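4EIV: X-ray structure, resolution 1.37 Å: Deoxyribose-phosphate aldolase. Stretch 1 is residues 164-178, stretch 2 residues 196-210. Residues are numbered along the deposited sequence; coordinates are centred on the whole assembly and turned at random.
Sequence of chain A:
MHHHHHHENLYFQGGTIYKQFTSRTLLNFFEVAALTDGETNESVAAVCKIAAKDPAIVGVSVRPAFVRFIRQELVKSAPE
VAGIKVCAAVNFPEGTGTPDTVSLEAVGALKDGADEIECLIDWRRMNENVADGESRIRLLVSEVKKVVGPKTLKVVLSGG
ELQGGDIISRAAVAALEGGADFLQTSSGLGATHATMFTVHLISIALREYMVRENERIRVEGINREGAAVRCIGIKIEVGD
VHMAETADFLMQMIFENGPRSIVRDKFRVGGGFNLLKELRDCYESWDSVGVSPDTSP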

# COMPACT_ATOMS: atom_id res chain seq x y z
N GLY A 164 20.45 -1.47 -25.92
CA GLY A 164 21.30 -0.67 -25.04
C GLY A 164 20.53 0.29 -24.15
O GLY A 164 19.38 0.67 -24.43
N GLY A 165 21.20 0.71 -23.08
CA GLY A 165 20.62 1.59 -22.09
C GLY A 165 20.20 2.92 -22.67
O GLY A 165 19.15 3.43 -22.30
N ASP A 166 21.01 3.49 -23.57
CA ASP A 166 20.64 4.77 -24.18
C ASP A 166 19.30 4.63 -24.89
O ASP A 166 18.48 5.55 -24.83
CB ASP A 166 21.71 5.24 -25.16
CG ASP A 166 21.36 6.59 -25.83
OD1 ASP A 166 21.21 7.60 -25.11
OD2 ASP A 166 21.30 6.64 -27.09
N ILE A 167 19.09 3.49 -25.57
CA ILE A 167 17.84 3.23 -26.31
C ILE A 167 16.65 3.09 -25.38
O ILE A 167 15.62 3.70 -25.60
CB ILE A 167 17.94 1.98 -27.21
CG1 ILE A 167 18.82 2.30 -28.42
CG2 ILE A 167 16.57 1.48 -27.68
CD1 ILE A 167 19.02 1.12 -29.35
N ILE A 168 16.79 2.31 -24.32
CA ILE A 168 15.71 2.10 -23.36
C ILE A 168 15.31 3.45 -22.77
O ILE A 168 14.13 3.80 -22.69
CB ILE A 168 16.15 1.16 -22.22
CG1 ILE A 168 16.53 -0.21 -22.80
CG2 ILE A 168 15.04 1.05 -21.17
CD1 ILE A 168 17.23 -1.13 -21.81
N SER A 169 16.31 4.22 -22.35
CA SER A 169 16.04 5.51 -21.76
C SER A 169 15.34 6.42 -22.74
O SER A 169 14.36 7.09 -22.39
CB SER A 169 17.33 6.16 -21.26
OG SER A 169 17.94 5.37 -20.25
N ARG A 170 15.83 6.47 -23.98
CA ARG A 170 15.20 7.36 -24.98
C ARG A 170 13.79 6.90 -25.37
O ARG A 170 12.92 7.73 -25.61
CB ARG A 170 16.08 7.50 -26.21
CG ARG A 170 17.32 8.31 -25.92
CD ARG A 170 18.22 8.40 -27.11
NE ARG A 170 19.31 9.34 -26.86
CZ ARG A 170 19.28 10.64 -27.16
NH1 ARG A 170 18.22 11.19 -27.75
NH2 ARG A 170 20.33 11.40 -26.86
N ALA A 171 13.57 5.60 -25.45
CA ALA A 171 12.23 5.09 -25.76
C ALA A 171 11.26 5.48 -24.63
O ALA A 171 10.14 5.92 -24.89
CB ALA A 171 12.27 3.58 -25.93
N ALA A 172 11.71 5.36 -23.38
CA ALA A 172 10.91 5.74 -22.22
C ALA A 172 10.51 7.21 -22.29
O ALA A 172 9.34 7.55 -22.12
CB ALA A 172 11.68 5.44 -20.93
N VAL A 173 11.49 8.09 -22.54
CA VAL A 173 11.20 9.53 -22.60
C VAL A 173 10.25 9.84 -23.74
O VAL A 173 9.33 10.62 -23.58
CB VAL A 173 12.49 10.36 -22.67
CG1 VAL A 173 12.19 11.84 -22.94
CG2 VAL A 173 13.33 10.16 -21.39
N ALA A 174 10.48 9.24 -24.90
CA ALA A 174 9.59 9.49 -26.04
C ALA A 174 8.15 9.03 -25.74
O ALA A 174 7.20 9.70 -26.11
CB ALA A 174 10.12 8.80 -27.32
N ALA A 175 7.99 7.92 -25.05
CA ALA A 175 6.67 7.40 -24.69
C ALA A 175 5.99 8.35 -23.71
O ALA A 175 4.79 8.59 -23.82
CB ALA A 175 6.83 6.03 -24.09
N LEU A 176 6.75 8.88 -22.75
CA LEU A 176 6.23 9.86 -21.81
C LEU A 176 5.78 11.13 -22.55
O LEU A 176 4.68 11.65 -22.31
CB LEU A 176 7.25 10.22 -20.73
CG LEU A 176 7.59 9.05 -19.80
CD1 LEU A 176 8.81 9.40 -18.96
CD2 LEU A 176 6.38 8.65 -18.91
N GLU A 177 6.63 11.64 -23.44
CA GLU A 177 6.29 12.85 -24.21
C GLU A 177 5.07 12.61 -25.08
O GLU A 177 4.28 13.53 -25.32
CB GLU A 177 7.48 13.30 -25.05
CG GLU A 177 8.66 13.79 -24.21
CD GLU A 177 9.94 14.06 -24.99
OE1 GLU A 177 10.08 13.59 -26.15
OE2 GLU A 177 10.84 14.72 -24.42
N GLY A 178 4.90 11.38 -25.57
CA GLY A 178 3.75 11.04 -26.37
C GLY A 178 2.44 10.96 -25.60
O GLY A 178 1.38 10.93 -26.21
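Stretch 2 196-210: MFTVHLISIALREYM

Two helices that run in the same general direction can pack closely when side chains of one fit between those of the other, and this pair in deoxyribose-phosphate aldolase is a compact example. Stretch 2 is helical throughout, from M196 to M210, with the regular backbone hydrogen bonds of an α-helix. It lies on the helix that begins at G165, their N-to-C directions 40° apart (signed crossing angle -40°) and their axes 9.1 Å apart at closest approach. No clear direct hydrogen bond joins the two; packing carries the contact, with one bridging water.

M196 makes no contact, and the first residue to touch is F197. Its CA-to-CB bond points sideways, yet the t rotamer brings the ring end nearer, so that CZ lies 3.9 Å from G165 CA and CE2 4.1 Å from I168 CD1. T198 follows, its CG2 3.6 Å from I168 CD1. V199 points away and H200 is out of reach, as helical periodicity leads one to expect.

L201 returns to the interface, pointing toward stretch 1. Its CD1 approaches G165 CA to 3.5 Å, a closeness permitted by the glycine: a CB placed there would lie 3.3 Å from that same methyl and 3.2 Å from F197 CZ. L201 CD1 also lies 4.2 Å from I168 CB and 3.9 Å from S169 OG. Beside this apolar patch, a water bridges the helices, donating to L201 O at 2.8 Å and hydrogen-bonded to S169 OG at 2.7 Å. I202 completes the hole that receives I168 as a knob, together with F197, T198 and L201; its CG1 is 4.3 Å from I168 CG2.

One turn after L201, A205 points toward stretch 1 and meets A172 and V173. Its CB is 3.9 Å from A172 CB, a contact of two methyls, and 4.2 Å from V173 CG2; V173 CA and A205 CA are 6.2 Å apart. L206 starts out sideways, but its end swings nearer, placing CD1 4.2 Å from L176 CD2.

After R207 and E208, which make no contact, Y209 closes the interface with a larger side chain. Its CB lies 3.6 Å from L176 CD1, while L176 CB sits over one face of the ring, 3.7 Å from the centroid and only 7° off the normal, a well-centred CH-pi contact. Farther out on the ring, CE1 is 4.3 Å from E177 CG. The example thus joins three familiar devices: a glycine that admits a leucine methyl, a knob in a hole, and an aromatic face over a leucine.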

# COMPACT_ATOMS: atom_id res chain seq x y z
N MET A 196 16.64 -5.79 -13.32
CA MET A 196 16.99 -4.72 -12.40
C MET A 196 17.51 -3.51 -13.20
O MET A 196 17.14 -2.36 -12.96
CB MET A 196 18.03 -5.26 -11.42
CG MET A 196 18.51 -4.30 -10.37
SD MET A 196 19.64 -5.17 -9.27
CE MET A 196 20.21 -3.77 -8.29
N PHE A 197 18.34 -3.79 -14.20
CA PHE A 197 18.92 -2.75 -15.05
C PHE A 197 17.86 -1.95 -15.76
O PHE A 197 17.88 -0.73 -15.69
CB PHE A 197 19.89 -3.42 -16.06
CG PHE A 197 20.44 -2.49 -17.10
CD1 PHE A 197 21.43 -1.58 -16.79
CD2 PHE A 197 19.97 -2.54 -18.39
CE1 PHE A 197 21.94 -0.72 -17.76
CE2 PHE A 197 20.48 -1.70 -19.37
CZ PHE A 197 21.45 -0.79 -19.05
N THR A 198 16.93 -2.61 -16.44
CA THR A 198 15.91 -1.84 -17.16
C THR A 198 14.95 -1.12 -16.24
O THR A 198 14.49 -0.02 -16.55
CB THR A 198 15.15 -2.69 -18.21
OG1 THR A 198 14.35 -3.72 -17.60
CG2 THR A 198 16.10 -3.28 -19.21
N VAL A 199 14.60 -1.73 -15.11
CA VAL A 199 13.71 -1.04 -14.17
C VAL A 199 14.40 0.23 -13.62
O VAL A 199 13.75 1.25 -13.41
CB VAL A 199 13.24 -1.99 -13.03
CG1 VAL A 199 12.54 -1.21 -11.89
CG2 VAL A 199 12.33 -3.06 -13.60
N HIS A 200 15.70 0.15 -13.37
CA HIS A 200 16.44 1.32 -12.90
C HIS A 200 16.41 2.47 -13.93
O HIS A 200 16.11 3.62 -13.60
CB HIS A 200 17.89 0.90 -12.56
CG HIS A 200 18.76 2.01 -12.10
ND1 HIS A 200 19.87 2.43 -12.79
CD2 HIS A 200 18.65 2.84 -11.04
CE1 HIS A 200 20.44 3.43 -12.15
NE2 HIS A 200 19.71 3.71 -11.08
N LEU A 201 16.65 2.14 -15.20
CA LEU A 201 16.61 3.15 -16.25
C LEU A 201 15.25 3.78 -16.43
O LEU A 201 15.13 4.99 -16.60
CB LEU A 201 17.11 2.57 -17.58
CG LEU A 201 18.58 2.20 -17.65
CD1 LEU A 201 18.90 1.79 -19.08
CD2 LEU A 201 19.46 3.37 -17.21
N ILE A 202 14.22 2.95 -16.41
CA ILE A 202 12.87 3.44 -16.53
C ILE A 202 12.51 4.36 -15.35
O ILE A 202 11.88 5.40 -15.53
CB ILE A 202 11.88 2.27 -16.70
CG1 ILE A 202 12.12 1.63 -18.07
CG2 ILE A 202 10.43 2.76 -16.60
CD1 ILE A 202 11.41 0.29 -18.29
N SER A 203 12.91 3.97 -14.15
CA SER A 203 12.67 4.76 -12.96
C SER A 203 13.32 6.12 -13.04
O SER A 203 12.70 7.12 -12.69
CB SER A 203 13.15 4.02 -11.72
OG SER A 203 12.39 2.84 -11.50
N ILE A 204 14.56 6.17 -13.53
CA ILE A 204 15.25 7.46 -13.70
C ILE A 204 14.50 8.33 -14.69
O ILE A 204 14.27 9.53 -14.47
CB ILE A 204 16.67 7.26 -14.20
CG1 ILE A 204 17.52 6.60 -13.12
CG2 ILE A 204 17.30 8.60 -14.60
CD1 ILE A 204 18.86 6.14 -13.65
N ALA A 205 14.11 7.74 -15.82
CA ALA A 205 13.39 8.49 -16.85
C ALA A 205 12.11 9.10 -16.31
O ALA A 205 11.79 10.28 -16.55
CB ALA A 205 13.08 7.60 -18.05
N LEU A 206 11.34 8.31 -15.57
CA LEU A 206 10.10 8.81 -15.01
C LEU A 206 10.35 9.90 -13.96
O LEU A 206 9.64 10.90 -13.94
CB LEU A 206 9.30 7.66 -14.43
CG LEU A 206 7.97 8.04 -13.82
CD1 LEU A 206 7.12 8.86 -14.78
CD2 LEU A 206 7.27 6.78 -13.39
N ARG A 207 11.35 9.71 -13.10
CA ARG A 207 11.69 10.69 -12.06
C ARG A 207 12.02 12.03 -12.70
O ARG A 207 11.51 13.07 -12.29
CB ARG A 207 12.90 10.20 -11.24
CG ARG A 207 13.28 11.12 -10.07
CD ARG A 207 14.35 10.52 -9.14
NE ARG A 207 14.01 9.13 -8.80
CZ ARG A 207 14.65 8.03 -9.23
NH1 ARG A 207 15.75 8.10 -9.97
NH2 ARG A 207 14.20 6.83 -8.86
N GLU A 208 12.86 12.00 -13.73
CA GLU A 208 13.27 13.22 -14.42
C GLU A 208 12.14 13.86 -15.19
O GLU A 208 12.07 15.07 -15.26
CB GLU A 208 14.46 12.94 -15.32
CG GLU A 208 15.67 12.57 -14.52
CD GLU A 208 16.87 12.22 -15.36
OE1 GLU A 208 17.95 12.05 -14.76
OE2 GLU A 208 16.74 12.12 -16.61
N TYR A 209 11.27 13.05 -15.77
CA TYR A 209 10.14 13.57 -16.50
C TYR A 209 9.19 14.33 -15.56
O TYR A 209 8.67 15.42 -15.91
CB TYR A 209 9.40 12.43 -17.20
CG TYR A 209 8.29 12.94 -18.06
CD1 TYR A 209 8.55 13.50 -19.30
CD2 TYR A 209 6.97 12.88 -17.63
CE1 TYR A 209 7.53 13.98 -20.10
CE2 TYR A 209 5.94 13.36 -18.41
CZ TYR A 209 6.23 13.90 -19.65
OH TYR A 209 5.22 14.39 -20.44
N MET A 210 9.00 13.79 -14.36
CA MET A 210 8.13 14.44 -13.36
C MET A 210 8.65 15.77 -12.84
O MET A 210 7.85 16.64 -12.48
CB MET A 210 7.86 13.50 -12.18
CG MET A 210 7.11 12.23 -12.51
SD MET A 210 5.56 12.45 -13.41
CE MET A 210 4.77 10.92 -12.92
O HOH W 1 17.00 6.53 -18.02